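Local coordinates for protein ricin B lectin (Clostridium thermocellum, PDB 3VSF) that is an exo-beta-1,3-galactanase of glycoside hydrolase family 43, probably trimming beta-1,3-galactan from its end, and carries a galactose-binding beta-trefoil module, at residues N243-L248 against Y265-A270; K227-Q232 against S271-L276. One frame throughout, in Å; residues are numbered along the deposited sequence.

Contact 1 (N243-L248 against Y265-A270); sequences NGYYYL and YSKDLA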
loop_
_atom_site.group_PDB
_atom_site.type_symbol
_atom_site.label_atom_id
_atom_site.label_comp_id
_atom_site.label_asym_id
_atom_site.label_seq_id
_atom_site.Cartn_x
_atom_site.Cartn_y
_atom_site.Cartn_z
ATOM N N ASN A 243 11.996 11.626 6.990
ATOM C CA ASN A 243 12.832 12.794 7.253
ATOM C C ASN A 243 12.719 13.264 8.695
ATOM O O ASN A 243 12.198 14.347 8.964
ATOM C CB ASN A 243 12.462 13.939 6.311
ATOM C CG ASN A 243 12.429 13.509 4.859
ATOM O OD1 ASN A 243 13.150 12.597 4.455
ATOM N ND2 ASN A 243 11.587 14.163 4.067
ATOM N N GLY A 244 13.212 12.451 9.622
ATOM C CA GLY A 244 13.071 12.747 11.035
ATOM C C GLY A 244 11.628 12.559 11.459
ATOM O O GLY A 244 11.231 12.951 12.556
ATOM N N TYR A 245 10.843 11.956 10.571
ATOM C CA TYR A 245 9.438 11.680 10.839
ATOM C C TYR A 245 9.159 10.181 10.817
ATOM O O TYR A 245 9.448 9.501 9.832
ATOM C CB TYR A 245 8.547 12.383 9.812
ATOM C CG TYR A 245 8.277 13.840 10.115
ATOM C CD1 TYR A 245 7.191 14.215 10.894
ATOM C CD2 TYR A 245 9.102 14.840 9.616
ATOM C CE1 TYR A 245 6.936 15.544 11.173
ATOM C CE2 TYR A 245 8.855 16.173 9.891
ATOM C CZ TYR A 245 7.771 16.519 10.668
ATOM O OH TYR A 245 7.519 17.843 10.946
ATOM N N TYR A 246 8.598 9.672 11.908
ATOM C CA TYR A 246 8.199 8.274 11.977
ATOM C C TYR A 246 6.755 8.129 11.512
ATOM O O TYR A 246 5.910 8.972 11.813
ATOM C CB TYR A 246 8.353 7.733 13.400
ATOM C CG TYR A 246 9.765 7.801 13.940
ATOM C CD1 TYR A 246 10.148 8.813 14.812
ATOM C CD2 TYR A 246 10.714 6.854 13.580
ATOM C CE1 TYR A 246 11.436 8.878 15.310
ATOM C CE2 TYR A 246 12.005 6.911 14.072
ATOM C CZ TYR A 246 12.360 7.925 14.936
ATOM O OH TYR A 246 13.645 7.987 15.429
ATOM N N TYR A 247 6.475 7.061 10.773
ATOM C CA TYR A 247 5.134 6.829 10.251
ATOM C C TYR A 247 4.644 5.426 10.591
ATOM O O TYR A 247 5.359 4.444 10.393
ATOM C CB TYR A 247 5.103 7.048 8.738
ATOM C CG TYR A 247 5.578 8.419 8.315
ATOM C CD1 TYR A 247 4.691 9.482 8.206
ATOM C CD2 TYR A 247 6.916 8.652 8.026
ATOM C CE1 TYR A 247 5.123 10.736 7.821
ATOM C CE2 TYR A 247 7.357 9.902 7.639
ATOM C CZ TYR A 247 6.457 10.941 7.539
ATOM O OH TYR A 247 6.895 12.187 7.154
ATOM N N LEU A 248 3.423 5.340 11.106
ATOM C CA LEU A 248 2.854 4.060 11.506
ATOM C C LEU A 248 1.584 3.738 10.725
ATOM O O LEU A 248 0.504 4.235 11.042
ATOM C CB LEU A 248 2.567 4.050 13.010
ATOM C CG LEU A 248 2.060 2.732 13.602
ATOM C CD1 LEU A 248 3.026 1.600 13.289
ATOM C CD2 LEU A 248 1.851 2.863 15.101
ATOM N N TYR A 265 1.902 10.036 12.355
ATOM C CA TYR A 265 3.286 10.484 12.303
ATOM C C TYR A 265 3.730 11.089 13.629
ATOM O O TYR A 265 2.904 11.464 14.461
ATOM C CB TYR A 265 3.477 11.497 11.172
ATOM C CG TYR A 265 2.546 12.685 11.257
ATOM C CD1 TYR A 265 2.947 13.863 11.874
ATOM C CD2 TYR A 265 1.266 12.627 10.724
ATOM C CE1 TYR A 265 2.098 14.950 11.955
ATOM C CE2 TYR A 265 0.411 13.709 10.801
ATOM C CZ TYR A 265 0.832 14.867 11.418
ATOM O OH TYR A 265 -0.018 15.946 11.495
ATOM N N SER A 266 5.042 11.178 13.816
ATOM C CA SER A 266 5.609 11.745 15.030
ATOM C C SER A 266 7.100 12.007 14.854
ATOM O O SER A 266 7.782 11.291 14.122
ATOM C CB SER A 266 5.383 10.805 16.216
ATOM O OG SER A 266 5.915 11.353 17.411
ATOM N N LYS A 267 7.598 13.038 15.526
ATOM C CA LYS A 267 9.015 13.364 15.477
ATOM C C LYS A 267 9.807 12.434 16.389
ATOM O O LYS A 267 11.007 12.235 16.201
ATOM C CB LYS A 267 9.244 14.822 15.875
ATOM C CG LYS A 267 8.523 15.828 14.992
ATOM C CD LYS A 267 8.812 17.256 15.427
ATOM C CE LYS A 267 8.117 18.263 14.523
ATOM N NZ LYS A 267 8.435 19.666 14.907
ATOM N N ASP A 268 9.123 11.862 17.376
ATOM C CA ASP A 268 9.754 10.956 18.329
ATOM C C ASP A 268 8.933 9.680 18.505
ATOM O O ASP A 268 7.704 9.712 18.461
ATOM C CB ASP A 268 9.941 11.649 19.681
ATOM C CG ASP A 268 10.835 12.870 19.590
ATOM O OD1 ASP A 268 11.807 12.842 18.805
ATOM O OD2 ASP A 268 10.566 13.860 20.304
ATOM N N LEU A 269 9.620 8.560 18.704
ATOM C CA LEU A 269 8.954 7.275 18.891
ATOM C C LEU A 269 8.242 7.198 20.238
ATOM O O LEU A 269 7.185 6.579 20.358
ATOM C CB LEU A 269 9.957 6.127 18.767
ATOM C CG LEU A 269 10.526 5.857 17.374
ATOM C CD1 LEU A 269 11.647 4.831 17.441
ATOM C CD2 LEU A 269 9.426 5.395 16.432
ATOM N N ALA A 270 8.830 7.827 21.250
ATOM C CA ALA A 270 8.280 7.787 22.601
ATOM C C ALA A 270 6.936 8.504 22.691
ATOM O O ALA A 270 5.979 7.977 23.261
ATOM C CB ALA A 270 9.268 8.382 23.591
#
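The Y246 ring takes L269 on one face, where methyl CD2 stands 3.6 Å from the ring centroid and 18° off the normal, a CH-pi contact shifted toward the rim. L269 crosses the tyrosine at about a right angle, with CG above the middle of the ring and CD1 toward the CE2–CZ side. At the edge of the same ring, close to its plane, lie two backbone carbonyl oxygens, those of S266 and K267, the latter 3.5 Å from Y246 CE1. The ring reaches this site because its CG is anti to the carbonyl carbon (chi1 -60°), and its OH is hydrogen-bonded to K241. Across the contact the other rings are met obliquely. Y247 CD1 rests 3.8 Å from Y265 CB; outside the two segments, F330 pairs edge-to-face with the Y247 ring and the Y247 hydroxyl bonds to the carbonyl of D333. Y245 and K267 run side by side in the same direction, the extended lysine bringing CE to 3.7 Å from the tyrosine OH. Behind these side chains is an antiparallel beta hairpin between the two central strands of a four-stranded sheet, one blade of the five-bladed propeller that characterises family 43. Y246 and S266 form its hydrogen-bonded pair: Y246 N gives a nearly straight bond of 2.9 Å to S266 O, and S266 N returns a more bent one of 3.1 Å to Y246 O. Y247 and Y265 form the adjoining non-hydrogen-bonded pair, with their side chains on the face opposite to Y246 and S266. Past the strand end the chain turns through K267 and D268, and S266 OG donates to D268 O, tying the serine to the loop that delivers L269 to the Y246 ring.

Contact 2 (K227-Q232 against S271-L276); sequences KLFVGQ and SGWSQL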
loop_
_atom_site.group_PDB
_atom_site.type_symbol
_atom_site.label_atom_id
_atom_site.label_comp_id
_atom_site.label_asym_id
_atom_site.label_seq_id
_atom_site.Cartn_x
_atom_site.Cartn_y
_atom_site.Cartn_z
ATOM N N LYS A 227 3.416 2.826 24.490
ATOM C CA LYS A 227 2.121 2.265 24.128
ATOM C C LYS A 227 1.439 3.214 23.149
ATOM O O LYS A 227 1.285 4.401 23.433
ATOM C CB LYS A 227 1.247 2.071 25.368
ATOM C CG LYS A 227 1.804 1.083 26.381
ATOM C CD LYS A 227 0.854 0.911 27.557
ATOM C CE LYS A 227 1.377 -0.117 28.548
ATOM N NZ LYS A 227 0.441 -0.316 29.689
ATOM N N LEU A 228 1.031 2.689 21.999
ATOM C CA LEU A 228 0.499 3.529 20.931
ATOM C C LEU A 228 -0.945 3.195 20.569
ATOM O O LEU A 228 -1.288 2.032 20.347
ATOM C CB LEU A 228 1.383 3.418 19.687
ATOM C CG LEU A 228 2.871 3.699 19.901
ATOM C CD1 LEU A 228 3.654 3.437 18.624
ATOM C CD2 LEU A 228 3.085 5.123 20.386
ATOM N N PHE A 229 -1.783 4.225 20.507
ATOM C CA PHE A 229 -3.166 4.075 20.069
ATOM C C PHE A 229 -3.935 3.090 20.942
ATOM O O PHE A 229 -4.460 2.090 20.454
ATOM C CB PHE A 229 -3.209 3.632 18.605
ATOM C CG PHE A 229 -2.416 4.515 17.685
ATOM C CD1 PHE A 229 -2.344 5.882 17.906
ATOM C CD2 PHE A 229 -1.733 3.980 16.606
ATOM C CE1 PHE A 229 -1.613 6.697 17.064
ATOM C CE2 PHE A 229 -0.999 4.789 15.761
ATOM C CZ PHE A 229 -0.940 6.150 15.990
ATOM N N VAL A 230 -4.002 3.385 22.237
ATOM C CA VAL A 230 -4.661 2.504 23.194
ATOM C C VAL A 230 -6.174 2.462 22.986
ATOM O O VAL A 230 -6.810 3.492 22.768
ATOM C CB VAL A 230 -4.349 2.919 24.647
ATOM C CG1 VAL A 230 -2.856 2.822 24.916
ATOM C CG2 VAL A 230 -4.851 4.330 24.919
ATOM N N GLY A 231 -6.738 1.260 23.045
ATOM C CA GLY A 231 -8.172 1.074 22.919
ATOM C C GLY A 231 -8.712 1.341 21.528
ATOM O O GLY A 231 -9.918 1.256 21.297
ATOM N N GLN A 232 -7.820 1.661 20.596
ATOM C CA GLN A 232 -8.227 1.979 19.232
ATOM C C GLN A 232 -8.161 0.754 18.321
ATOM O O GLN A 232 -8.653 0.780 17.192
ATOM C CB GLN A 232 -7.388 3.132 18.677
ATOM C CG GLN A 232 -7.563 4.429 19.459
ATOM C CD GLN A 232 -6.635 5.532 18.991
ATOM O OE1 GLN A 232 -5.858 5.350 18.056
ATOM N NE2 GLN A 232 -6.712 6.686 19.644
ATOM N N SER A 271 6.870 9.707 22.130
ATOM C CA SER A 271 5.653 10.510 22.185
ATOM C C SER A 271 5.575 11.489 21.017
ATOM O O SER A 271 6.486 11.564 20.193
ATOM C CB SER A 271 5.579 11.273 23.508
ATOM O OG SER A 271 6.679 12.155 23.648
ATOM N N GLY A 272 4.479 12.238 20.956
ATOM C CA GLY A 272 4.293 13.231 19.915
ATOM C C GLY A 272 3.559 12.689 18.705
ATOM O O GLY A 272 3.497 13.341 17.662
ATOM N N TRP A 273 3.001 11.491 18.840
ATOM C CA TRP A 273 2.260 10.869 17.749
ATOM C C TRP A 273 0.959 11.608 17.459
ATOM O O TRP A 273 0.304 12.116 18.369
ATOM C CB TRP A 273 1.987 9.394 18.050
ATOM C CG TRP A 273 3.194 8.526 17.890
ATOM C CD1 TRP A 273 4.100 8.193 18.855
ATOM C CD2 TRP A 273 3.635 7.883 16.688
ATOM N NE1 TRP A 273 5.075 7.380 18.329
ATOM C CE2 TRP A 273 4.813 7.176 17.000
ATOM C CE3 TRP A 273 3.147 7.837 15.378
ATOM C CZ2 TRP A 273 5.510 6.430 16.050
ATOM C CZ3 TRP A 273 3.840 7.096 14.438
ATOM C CH2 TRP A 273 5.008 6.404 14.778
ATOM N N SER A 274 0.593 11.665 16.182
ATOM C CA SER A 274 -0.613 12.368 15.761
ATOM C C SER A 274 -1.831 11.460 15.839
ATOM O O SER A 274 -1.743 10.320 16.296
ATOM C CB SER A 274 -0.453 12.887 14.332
ATOM O OG SER A 274 -0.343 11.815 13.411
ATOM N N GLN A 275 -2.970 11.977 15.390
ATOM C CA GLN A 275 -4.186 11.185 15.298
ATOM C C GLN A 275 -4.134 10.315 14.047
ATOM O O GLN A 275 -3.215 10.439 13.238
ATOM C CB GLN A 275 -5.415 12.097 15.262
ATOM C CG GLN A 275 -5.287 13.265 14.296
ATOM C CD GLN A 275 -6.513 14.158 14.292
ATOM O OE1 GLN A 275 -7.569 13.781 13.783
ATOM N NE2 GLN A 275 -6.379 15.350 14.864
ATOM N N LEU A 276 -5.115 9.435 13.892
ATOM C CA LEU A 276 -5.153 8.538 12.742
ATOM C C LEU A 276 -5.739 9.228 11.516
ATOM O O LEU A 276 -6.784 9.874 11.594
ATOM C CB LEU A 276 -5.950 7.270 13.065
ATOM C CG LEU A 276 -5.335 6.283 14.062
ATOM C CD1 LEU A 276 -3.937 5.868 13.621
ATOM C CD2 LEU A 276 -5.313 6.861 15.468
#
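This is an apolar side-chain contact near the surface, joining two neighbouring four-stranded sheets where the end of strand 221-228 faces the loop that precedes strand 277-279. F229 and L228 supply one side, L276 and W273 the other. F229 and L276 approach from opposite directions, and methyl CD1 of L276 sits over one face of the phenylalanine ring, 4.0 Å from its centroid and 19° off the normal, a CH-pi contact offset toward the rim. With CG anti to its carbonyl carbon (chi1 -53°), F229 carries its ring out to this leucine. At the edge of that ring, near its plane, is the carbonyl oxygen of S274, 3.7 Å from F229 CE1. The second branch of L276 reaches the Q232 amide, whose CD lies 4.0 Å from CD2 of the leucine. Both strands concerned, 221-228 and 277-279, are the last of their respective sheets, as expected for the outer edges of adjacent blades in a beta-propeller, so the contact bridges two blades through side chains. L228 crosses W273 obliquely: its CD1 stands 4.0 Å above the plane of the indole, offset toward the rim, and its CD2 comes within 3.6 Å of W273 CD1. A hydrogen bond from NE1 to L269 O helps to fix the rotation of the indole, and L248 packs against W273, L228 and F229 alike. Just past the strand end, F229 opens a type II beta turn to Q232, closed by a weak Q232 N to F229 O bond; the turn places both on the same leucine, F229 against both methyls and Q232 against CD2. Within the loop, S274 OG donates to Q275 O and accepts from Y265 N.

The two contacts, with centres about 12 Å apart, show two levels of propeller construction: one pairs the central strands of a blade and the other joins that blade to its neighbour. Along the chain the order is 227-232, 243-248, 265-270 and 271-276, so contact 1 is nested inside the loop that contact 2 closes, and 265-270 runs directly into 271-276. Contact 1 lies within the sheet running from strand 237-241 to strand 277-279; contact 2 links its outer part to the sheet running from strand 187-191 to strand 221-228. A probable backbone hydrogen bond, Y265 O to S274 N at 2.9 Å, couples them. Both belong to the family 43 domain, away from the galactose-binding residues of the trefoil module such as D422 and N440.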